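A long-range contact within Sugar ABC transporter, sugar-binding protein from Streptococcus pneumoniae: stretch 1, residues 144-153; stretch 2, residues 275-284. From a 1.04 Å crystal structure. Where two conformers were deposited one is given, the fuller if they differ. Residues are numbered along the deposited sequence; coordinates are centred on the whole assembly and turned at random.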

# COMPACT_ATOMS: atom_id res chain seq x y z
N LYS A 144 12.34 -0.72 23.21
CA LYS A 144 12.99 -0.67 21.96
C LYS A 144 12.07 -1.30 20.92
O LYS A 144 11.26 -2.21 21.19
N VAL A 145 12.21 -0.81 19.72
CA VAL A 145 11.57 -1.45 18.56
C VAL A 145 11.94 -2.93 18.51
O VAL A 145 13.15 -3.27 18.63
N PRO A 146 10.99 -3.82 18.30
CA PRO A 146 11.30 -5.30 18.30
C PRO A 146 11.83 -5.74 16.97
O PRO A 146 11.39 -5.29 15.95
N GLU A 147 12.74 -6.70 16.99
CA GLU A 147 13.39 -7.24 15.71
C GLU A 147 13.19 -8.62 15.48
O GLU A 147 13.68 -9.15 14.52
N THR A 148 12.34 -9.28 16.26
CA THR A 148 11.89 -10.63 16.03
C THR A 148 10.42 -10.76 16.56
O THR A 148 9.98 -9.99 17.37
N TRP A 149 9.74 -11.80 16.11
CA TRP A 149 8.43 -12.14 16.64
C TRP A 149 8.52 -12.20 18.16
O TRP A 149 7.62 -11.67 18.87
N ASP A 150 9.53 -12.90 18.69
CA ASP A 150 9.57 -13.09 20.15
C ASP A 150 9.79 -11.75 20.83
O ASP A 150 9.23 -11.53 21.92
N GLU A 151 10.61 -10.88 20.28
CA GLU A 151 10.79 -9.56 20.91
C GLU A 151 9.51 -8.77 20.83
O GLU A 151 9.20 -7.98 21.74
N PHE A 152 8.69 -8.94 19.81
CA PHE A 152 7.42 -8.17 19.70
C PHE A 152 6.44 -8.63 20.79
O PHE A 152 5.82 -7.82 21.45
N GLU A 153 6.35 -9.96 20.99
CA GLU A 153 5.54 -10.50 22.05
C GLU A 153 6.00 -9.87 23.39
O GLU A 153 5.17 -9.42 24.19
N THR A 275 7.84 4.63 13.10
CA THR A 275 7.24 3.39 12.57
C THR A 275 8.30 2.28 12.62
O THR A 275 9.53 2.55 12.55
N PHE A 276 7.84 1.06 12.69
CA PHE A 276 8.73 -0.06 12.53
C PHE A 276 8.06 -1.10 11.65
O PHE A 276 6.84 -1.22 11.53
N MET A 277 8.89 -1.90 11.01
CA MET A 277 8.42 -3.03 10.20
C MET A 277 8.06 -4.19 11.14
O MET A 277 8.76 -4.47 12.12
N ILE A 278 7.02 -4.89 10.76
CA ILE A 278 6.70 -6.12 11.50
C ILE A 278 7.86 -7.08 11.30
O ILE A 278 8.32 -7.38 10.22
N PRO A 279 8.38 -7.59 12.43
CA PRO A 279 9.56 -8.48 12.39
C PRO A 279 9.23 -9.80 11.84
O PRO A 279 8.10 -10.28 11.84
N GLY A 280 10.31 -10.44 11.41
CA GLY A 280 10.30 -11.81 11.14
C GLY A 280 10.71 -12.68 12.30
O GLY A 280 10.88 -12.19 13.41
N LYS A 281 10.88 -14.01 12.12
CA LYS A 281 11.27 -14.86 13.24
C LYS A 281 12.69 -14.52 13.69
O LYS A 281 13.01 -14.52 14.92
N GLU A 282 13.53 -14.31 12.70
CA GLU A 282 14.93 -14.09 12.84
C GLU A 282 15.13 -12.57 12.54
O GLU A 282 14.49 -11.93 11.80
N LYS A 283 16.23 -12.04 13.09
CA LYS A 283 16.66 -10.69 12.74
C LYS A 283 17.08 -10.54 11.35
O LYS A 283 17.60 -11.45 10.75
N GLY A 284 16.77 -9.39 10.76
CA GLY A 284 17.02 -9.16 9.38
C GLY A 284 15.95 -9.68 8.48
O GLY A 284 16.04 -9.56 7.28

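The contact between residues 144-153 and 275-284 buries about 700 Å², both sides summed, and is organised around Pro 279, Phe 276 and Trp 149. Stretch 1 runs as a loop into a helix that starts at Trp 149; stretch 2 leaves a strand and continues as an irregular segment that passes the start of this helix.

Pro 279 covers the most surface. Its CA-to-CB bond points toward stretch 1, and its ring, puckered C-gamma endo, meets the backbone just ahead of the helix: CB lies 3.4 Å from Thr 148 N and 3.5 Å from Glu 147 C. The backbones are close here, with the CA atoms of Thr 148 and Pro 279 only 4.8 Å apart. On the helix side, Pro 279 CD comes to 3.9 Å from Phe 152 CD2.

Phe 276 also points toward stretch 1, with chi1 in the p well (63°) and chi2 at 86°. Pro 146 packs over one face of its ring, CD standing 3.6 Å from the centroid of Phe 276 and 17° off the ring normal, a CH-pi arrangement. The edge of Phe 276 is turned to the face of Phe 152, whose chi1 is t; the centroids are 5.6 Å apart and the planes meet at 79°, so the two rings pack edge-to-face. Val 145, also t, extends this apolar cluster by placing CG1 3.5 Å from Phe 276 CB.

At the helix start, Trp 149 (chi1 m, chi2 -24°) leaves the backbone sideways, but the end of its side chain comes nearer to stretch 2. Lys 281 CB sits over its six-membered ring, 3.7 Å from the centroid and 16° off the normal, while the rest of the extended, all-t lysine leads away. Pro 279 O approaches the indole edge, 3.1 Å from Trp 149 CD1. The backbone of the same tryptophan supplies the direct hydrogen bond between the stretches, from Trp 149 N to Gly 280 O (3.0 Å). Gly 280 O also receives a CA-H...O contact from Thr 148 CA at 3.2 Å.

Thr 148, chi1 p, caps the helix: its OG1 accepts from Glu 151 N at 2.9 Å. Although its CA-to-CB bond points away overall, CB touches Lys 281 O at 3.4 Å, and CG2 reaches 3.6 Å from Lys 283 CG.

Water completes the polar side. One molecule donates to both Pro 146 O and Met 277 O; a second donates to Glu 147 O and Glu 282 O while accepting from Gly 280 N. A third links Asp 150 N to Lys 281 O. Further out, Glu 151 OE2 and Lys 283 NZ lie 4.1 Å apart, beyond a salt bridge, and two waters join them, each accepting from the lysine and donating to the carboxylate. The other carboxylate oxygen, Glu 151 OE1, accepts from Glu 147 N at 2.9 Å, steadying the loop before the helix.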

# COMPACT_ATOMS: atom_id res chain seq x y z
CB LYS A 144 14.29 -1.51 22.01
CG LYS A 144 15.26 -1.14 23.02
CD LYS A 144 15.77 0.25 22.85
CE LYS A 144 17.00 0.49 23.78
NZ LYS A 144 16.53 0.45 25.22
CB VAL A 145 12.11 -0.74 17.20
CG1 VAL A 145 11.81 -1.58 15.99
CG2 VAL A 145 11.43 0.69 17.12
CB PRO A 146 9.95 -5.89 18.61
CG PRO A 146 9.00 -4.96 17.92
CD PRO A 146 9.55 -3.56 18.07
CB GLU A 147 14.81 -7.22 15.50
CG GLU A 147 15.27 -6.96 16.58
CD GLU A 147 15.87 -5.69 16.42
OE1 GLU A 147 17.17 -5.71 16.47
OE2 GLU A 147 15.33 -4.92 15.61
CB THR A 148 12.71 -11.69 16.78
OG1 THR A 148 12.55 -11.51 18.16
CG2 THR A 148 14.20 -11.64 16.43
CB TRP A 149 7.91 -13.44 16.14
CG TRP A 149 7.66 -13.57 14.66
CD1 TRP A 149 7.41 -12.59 13.73
CD2 TRP A 149 7.64 -14.80 13.94
NE1 TRP A 149 7.20 -13.13 12.50
CE2 TRP A 149 7.29 -14.50 12.60
CE3 TRP A 149 7.77 -16.16 14.29
CZ2 TRP A 149 7.17 -15.47 11.63
CZ3 TRP A 149 7.64 -17.16 13.31
CH2 TRP A 149 7.33 -16.80 12.03
CB ASP A 150 10.69 -14.09 20.46
CG ASP A 150 10.33 -15.52 20.19
OD1 ASP A 150 9.27 -15.83 19.69
OD2 ASP A 150 11.24 -16.33 20.48
CB GLU A 151 11.87 -8.76 20.27
CG GLU A 151 13.29 -9.23 20.55
CD GLU A 151 14.34 -8.32 20.09
OE1 GLU A 151 14.13 -7.38 19.39
OE2 GLU A 151 15.55 -8.49 20.47
CB PHE A 152 6.91 -8.36 18.28
CG PHE A 152 5.81 -7.35 17.85
CD1 PHE A 152 5.39 -6.28 18.59
CD2 PHE A 152 5.26 -7.58 16.60
CE1 PHE A 152 4.42 -5.41 18.07
CE2 PHE A 152 4.30 -6.72 16.09
CZ PHE A 152 3.89 -5.63 16.83
CB GLU A 153 5.74 -12.05 22.16
CG GLU A 153 5.19 -12.82 21.07
CD GLU A 153 5.59 -14.30 21.09
OE1 GLU A 153 6.56 -14.64 21.82
OE2 GLU A 153 4.96 -15.09 20.37
CB THR A 275 6.71 3.58 11.14
OG1 THR A 275 7.73 4.16 10.32
CG2 THR A 275 5.45 4.41 11.10
CB PHE A 276 9.26 -0.64 13.85
CG PHE A 276 8.24 -1.22 14.80
CD1 PHE A 276 7.82 -2.56 14.68
CD2 PHE A 276 7.75 -0.50 15.90
CE1 PHE A 276 6.98 -3.13 15.64
CE2 PHE A 276 6.92 -1.05 16.83
CZ PHE A 276 6.55 -2.38 16.69
CB MET A 277 9.53 -3.48 9.24
CG MET A 277 9.84 -2.39 8.21
SD MET A 277 11.36 -2.67 7.32
CE MET A 277 10.69 -3.87 6.33
CB ILE A 278 5.40 -6.71 10.95
CG1 ILE A 278 4.22 -5.76 11.32
CG2 ILE A 278 5.15 -8.12 11.51
CD1 ILE A 278 2.87 -6.18 10.78
CB PRO A 279 10.10 -8.47 13.82
CG PRO A 279 8.83 -8.34 14.57
CD PRO A 279 8.05 -7.30 13.86
CB LYS A 281 11.18 -16.32 12.87
CG LYS A 281 11.51 -17.32 13.96
CD LYS A 281 11.24 -18.71 13.43
CE LYS A 281 11.51 -19.86 14.36
NZ LYS A 281 11.20 -21.21 13.64
CB GLU A 282 15.77 -15.01 11.91
CG GLU A 282 15.52 -16.46 11.98
CD GLU A 282 15.83 -17.05 13.33
OE1 GLU A 282 16.55 -16.50 14.18
OE2 GLU A 282 15.33 -18.18 13.62
CB LYS A 283 17.77 -10.32 13.61
CG LYS A 283 17.33 -10.40 15.06
CD LYS A 283 18.46 -10.15 15.90
CE LYS A 283 17.71 -10.16 17.49
NZ LYS A 283 18.77 -9.87 18.43
O HOH W 1 11.17 -4.93 13.25
O HOH W 2 13.09 -9.54 11.69
O HOH W 3 17.63 -7.35 19.06
O HOH W 4 11.04 -14.80 16.97
O HOH W 5 16.96 -10.59 20.57